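PDB 7MIQ: glutathione S-transferase from Vibrio parahaemolyticus, which probably conjugates reduced glutathione to electrophilic compounds, acting as a dimeric transferase of the Gtt2 class. Local coordinates for residues K44-N49 and L54-D59; T61-C64 and A68-R71. One frame throughout, in Å; residues are numbered along the deposited sequence.

Interaction 1 (K44-N49 and L54-D59); sequences KQKSVN and LLELDD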
loop_
_atom_site.group_PDB
_atom_site.type_symbol
_atom_site.label_atom_id
_atom_site.label_comp_id
_atom_site.label_asym_id
_atom_site.label_seq_id
_atom_site.Cartn_x
_atom_site.Cartn_y
_atom_site.Cartn_z
ATOM N N LYS A 44 -18.883 8.793 -9.515
ATOM C CA LYS A 44 -17.725 8.025 -9.061
ATOM C C LYS A 44 -16.605 7.930 -10.094
ATOM O O LYS A 44 -15.471 7.611 -9.718
ATOM C CB LYS A 44 -18.165 6.611 -8.674
ATOM C CG LYS A 44 -18.793 5.839 -9.826
ATOM C CD LYS A 44 -18.794 4.339 -9.585
ATOM C CE LYS A 44 -19.269 3.599 -10.828
ATOM N NZ LYS A 44 -18.461 3.964 -12.027
ATOM N N GLN A 45 -16.885 8.175 -11.379
ATOM C CA GLN A 45 -15.846 8.023 -12.395
ATOM C C GLN A 45 -14.714 9.033 -12.225
ATOM O O GLN A 45 -13.607 8.789 -12.718
ATOM C CB GLN A 45 -16.443 8.138 -13.801
ATOM C CG GLN A 45 -16.717 9.559 -14.268
ATOM C CD GLN A 45 -17.875 10.210 -13.534
ATOM O OE1 GLN A 45 -18.767 9.531 -13.021
ATOM N NE2 GLN A 45 -17.866 11.538 -13.479
ATOM N N LYS A 46 -14.962 10.152 -11.535
ATOM C CA LYS A 46 -13.891 11.074 -11.174
ATOM C C LYS A 46 -12.910 10.462 -10.182
ATOM O O LYS A 46 -11.816 11.013 -9.993
ATOM C CB LYS A 46 -14.480 12.366 -10.590
ATOM C CG LYS A 46 -15.476 13.076 -11.509
ATOM C CD LYS A 46 -16.175 14.239 -10.807
ATOM C CE LYS A 46 -15.207 15.368 -10.487
ATOM N NZ LYS A 46 -15.831 16.417 -9.630
ATOM N N SER A 47 -13.275 9.343 -9.554
ATOM C CA SER A 47 -12.439 8.644 -8.586
ATOM C C SER A 47 -12.038 7.291 -9.163
ATOM O O SER A 47 -12.893 6.425 -9.376
ATOM C CB SER A 47 -13.182 8.466 -7.261
ATOM O OG SER A 47 -12.375 7.807 -6.296
ATOM N N VAL A 48 -10.739 7.109 -9.404
ATOM C CA VAL A 48 -10.262 5.871 -10.019
ATOM C C VAL A 48 -10.666 4.666 -9.181
ATOM O O VAL A 48 -11.048 3.621 -9.722
ATOM C CB VAL A 48 -8.737 5.931 -10.229
ATOM C CG1 VAL A 48 -8.186 4.539 -10.512
ATOM C CG2 VAL A 48 -8.412 6.894 -11.357
ATOM N N ASN A 49 -10.581 4.780 -7.857
ATOM C CA ASN A 49 -10.984 3.684 -6.986
ATOM C C ASN A 49 -12.463 3.739 -6.621
ATOM O O ASN A 49 -12.954 2.836 -5.933
ATOM C CB ASN A 49 -10.110 3.657 -5.719
ATOM C CG ASN A 49 -10.413 4.794 -4.749
ATOM O OD1 ASN A 49 -11.091 5.764 -5.083
ATOM N ND2 ASN A 49 -9.892 4.672 -3.532
ATOM N N LEU A 54 -11.649 12.391 -2.125
ATOM C CA LEU A 54 -11.252 12.746 -3.482
ATOM C C LEU A 54 -10.781 14.190 -3.473
ATOM O O LEU A 54 -11.527 15.082 -3.057
ATOM C CB LEU A 54 -12.411 12.562 -4.468
ATOM C CG LEU A 54 -12.109 12.817 -5.949
ATOM C CD1 LEU A 54 -11.038 11.857 -6.456
ATOM C CD2 LEU A 54 -13.382 12.696 -6.786
ATOM N N LEU A 55 -9.549 14.418 -3.918
ATOM C CA LEU A 55 -8.980 15.758 -3.997
ATOM C C LEU A 55 -9.083 16.266 -5.428
ATOM O O LEU A 55 -8.715 15.558 -6.370
ATOM C CB LEU A 55 -7.518 15.761 -3.550
ATOM C CG LEU A 55 -6.846 17.134 -3.582
ATOM C CD1 LEU A 55 -7.426 18.028 -2.490
ATOM C CD2 LEU A 55 -5.343 16.994 -3.436
ATOM N N GLU A 56 -9.582 17.490 -5.590
ATOM C CA GLU A 56 -9.732 18.106 -6.903
ATOM C C GLU A 56 -8.858 19.350 -6.955
ATOM O O GLU A 56 -9.047 20.275 -6.158
ATOM C CB GLU A 56 -11.196 18.452 -7.186
ATOM C CG GLU A 56 -11.463 18.901 -8.616
ATOM C CD GLU A 56 -12.923 19.247 -8.854
ATOM O OE1 GLU A 56 -13.501 20.000 -8.041
ATOM O OE2 GLU A 56 -13.493 18.759 -9.851
ATOM N N LEU A 57 -7.901 19.365 -7.877
ATOM C CA LEU A 57 -6.981 20.483 -8.017
ATOM C C LEU A 57 -7.655 21.643 -8.750
ATOM O O LEU A 57 -8.722 21.500 -9.350
ATOM C CB LEU A 57 -5.722 20.047 -8.766
ATOM C CG LEU A 57 -5.013 18.809 -8.224
ATOM C CD1 LEU A 57 -3.701 18.570 -8.958
ATOM C CD2 LEU A 57 -4.788 18.942 -6.724
ATOM N N ASP A 58 -6.996 22.807 -8.709
ATOM C CA ASP A 58 -7.537 23.990 -9.372
ATOM C C ASP A 58 -7.807 23.745 -10.851
ATOM O O ASP A 58 -8.784 24.271 -11.395
ATOM C CB ASP A 58 -6.586 25.176 -9.202
ATOM C CG ASP A 58 -6.595 25.733 -7.792
ATOM O OD1 ASP A 58 -7.627 25.585 -7.102
ATOM O OD2 ASP A 58 -5.572 26.318 -7.377
ATOM N N ASP A 59 -6.974 22.947 -11.518
ATOM C CA ASP A 59 -7.146 22.701 -12.944
ATOM C C ASP A 59 -8.096 21.542 -13.239
ATOM O O ASP A 59 -8.227 21.149 -14.401
ATOM C CB ASP A 59 -5.784 22.465 -13.613
ATOM C CG ASP A 59 -5.114 21.161 -13.184
ATOM O OD1 ASP A 59 -5.670 20.418 -12.348
ATOM O OD2 ASP A 59 -4.011 20.879 -13.695
#

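Interaction 2 (T61-C64 and A68-R71); sequences TTIC and AICR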
loop_
_atom_site.group_PDB
_atom_site.type_symbol
_atom_site.label_atom_id
_atom_site.label_comp_id
_atom_site.label_asym_id
_atom_site.label_seq_id
_atom_site.Cartn_x
_atom_site.Cartn_y
_atom_site.Cartn_z
ATOM N N THR A 61 -7.866 18.347 -12.141
ATOM C CA THR A 61 -7.307 17.020 -11.916
ATOM C C THR A 61 -7.800 16.466 -10.585
ATOM O O THR A 61 -7.865 17.186 -9.587
ATOM C CB THR A 61 -5.779 17.088 -11.918
ATOM O OG1 THR A 61 -5.329 17.750 -13.106
ATOM C CG2 THR A 61 -5.176 15.688 -11.861
ATOM N N THR A 62 -8.149 15.178 -10.563
ATOM C CA THR A 62 -8.585 14.529 -9.331
ATOM C C THR A 62 -7.595 13.459 -8.889
ATOM O O THR A 62 -7.003 12.756 -9.716
ATOM C CB THR A 62 -9.982 13.908 -9.467
ATOM O OG1 THR A 62 -10.002 12.973 -10.552
ATOM C CG2 THR A 62 -11.031 14.992 -9.697
ATOM N N ILE A 63 -7.431 13.346 -7.572
ATOM C CA ILE A 63 -6.553 12.372 -6.935
ATOM C C ILE A 63 -7.370 11.643 -5.878
ATOM O O ILE A 63 -7.978 12.284 -5.015
ATOM C CB ILE A 63 -5.325 13.050 -6.292
ATOM C CG1 ILE A 63 -4.515 13.812 -7.346
ATOM C CG2 ILE A 63 -4.453 12.024 -5.570
ATOM C CD1 ILE A 63 -3.490 14.773 -6.759
ATOM N N CYS A 64 -7.411 10.314 -5.960
ATOM C CA CYS A 64 -8.042 9.486 -4.939
ATOM C C CYS A 64 -6.963 8.699 -4.198
ATOM O O CYS A 64 -5.774 8.819 -4.506
ATOM C CB CYS A 64 -9.102 8.569 -5.559
ATOM S SG CYS A 64 -8.469 7.229 -6.596
ATOM N N ALA A 68 -2.289 8.965 -1.240
ATOM C CA ALA A 68 -1.891 9.754 -2.404
ATOM C C ALA A 68 -2.314 11.210 -2.255
ATOM O O ALA A 68 -1.583 12.124 -2.665
ATOM C CB ALA A 68 -2.486 9.144 -3.674
ATOM N N ILE A 69 -3.496 11.444 -1.682
ATOM C CA ILE A 69 -3.931 12.809 -1.390
ATOM C C ILE A 69 -2.981 13.465 -0.397
ATOM O O ILE A 69 -2.579 14.622 -0.573
ATOM C CB ILE A 69 -5.383 12.805 -0.875
ATOM C CG1 ILE A 69 -6.341 12.360 -1.987
ATOM C CG2 ILE A 69 -5.771 14.178 -0.338
ATOM C CD1 ILE A 69 -7.761 12.073 -1.500
ATOM N N CYS A 70 -2.594 12.732 0.652
ATOM C CA CYS A 70 -1.666 13.283 1.637
ATOM C C CYS A 70 -0.312 13.600 1.015
ATOM O O CYS A 70 0.316 14.608 1.363
ATOM C CB CYS A 70 -1.495 12.312 2.806
ATOM S SG CYS A 70 -2.970 12.109 3.841
ATOM N N ARG A 71 0.167 12.746 0.104
ATOM C CA ARG A 71 1.455 13.014 -0.529
ATOM C C ARG A 71 1.415 14.312 -1.329
ATOM O O ARG A 71 2.363 15.105 -1.287
ATOM C CB ARG A 71 1.873 11.842 -1.419
ATOM C CG ARG A 71 3.271 12.017 -2.016
ATOM C CD ARG A 71 3.756 10.802 -2.808
ATOM N NE ARG A 71 3.805 9.587 -2.004
ATOM C CZ ARG A 71 4.736 9.319 -1.096
ATOM N NH1 ARG A 71 5.706 10.178 -0.825
ATOM N NH2 ARG A 71 4.689 8.163 -0.441
#

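Interaction 1 (K44-N49 and L54-D59)
S47 and L54 mark the closest approach of the two backbones, 6.7 Å between their CA atoms, where the chain leaves the 3-10 turn 44-46 and passes beside the start of strand 54-56. The turn is closed by a backbone bond from S47 N to K44 O, 2.8 Å, after which S47 is extended. L54 supplies most of the apolar contact. With CG opposite its backbone N (chi1 -176°), the side chain reaches across to the turn and its two methyls divide the work. CD2 lies 4.0 Å from CB of K46, while CD1 meets CB of S47 at 4.1 Å. CD1 also rests 3.7 Å from the carbonyl oxygen K46 O and CD2 3.9 Å, so both methyls of the fork cover this atom. S47 offers only its CB to this packing; its OG is taken by the backbone oxygen of K51. Two residues along the strand, E56 projects from the same side as L54. The lysine chain of K46 runs past L54 and bends at chi3 (67°), which brings NZ to 3.3 Å from E56 OE2. This is a salt bridge whose hydrogen bond is weak, made where both residues are partly exposed. The two carboxylate oxygens have separate partners, for E56 OE1 is hydrogen-bonded to Y4 OH, which should steady the group that K46 reaches. The contact thus packs the long connection after strand 27-30 against one face of the sheet. Strand 54-56 runs between strands 2-5 and 62-64, and Y4 touches both K46 and L54. On the other face L55 packs on I69 and Y72 of helix 66-76. Farther along the loop, V48 and N49 pack on W97 and Q104 of the second subunit.

Interaction 2 (T61-C64 and A68-R71)
I63 and I69 come closest where strand 62-64 passes the first turns of helix 66-76, their CA atoms 6.1 Å apart. The contact is apolar and wholly buried, with no hydrogen bond between the segments. In I63 the chi1 of -59° sets CG2 opposite the backbone N, and this branch does the touching: it is 4.0 Å from CB of A68 and 4.1 Å from CG1 of I69, a single methyl set against two successive residues of the helix. I69 has nearly the same first torsion (-67°), but here the working branch is CG1, which lies opposite the carbonyl carbon. Its extended chi2 (169°) carries CD1 along the strand backbone. CG1 and CD1 consequently both lie against I63 O, CG1 at 3.4 Å, and CD1 goes on to 4.3 Å from the CA of C64. The small CB of A68 points at the strand and allows a close approach, 3.4 Å from C64 O. The A68 methyl covers this carbonyl oxygen, which is buried by the contact and has no hydrogen-bond partner in the model. C64 itself takes part through its backbone, since its side chain points away from the helix and packs on S47, V48 and N49. A92 of the second subunit packs on both I63 and A68, and R71 forms a salt bridge with E95 of that subunit. An antiparallel hairpin ending in an edge strand, followed at once by a helix laid over the sheet, is the closing beta-beta-alpha unit of the thioredoxin-like domain of glutathione S-transferases.

In the fold
Strands 54-56 and 62-64 are antiparallel neighbours, so interactions 1 and 2, with centres about 8 Å apart, share one corner of the sheet. L55 O accepts a backbone bond from I63 N at 2.8 Å, and K46 O accepts a hydrogen bond from the side-chain hydroxyl T62 OG1 at 2.7 Å, tying the 44-49 loop to the edge strand. N49 OD1 also packs 3.4 Å from C64 SG. Interaction 1 packs the loop on one face of the sheet, interaction 2 the helix on the other. N49 ND2 is hydrogen-bonded to E65, at the turn into helix 66-76; in related transferases this turn contributes to the glutathione site, probably also here.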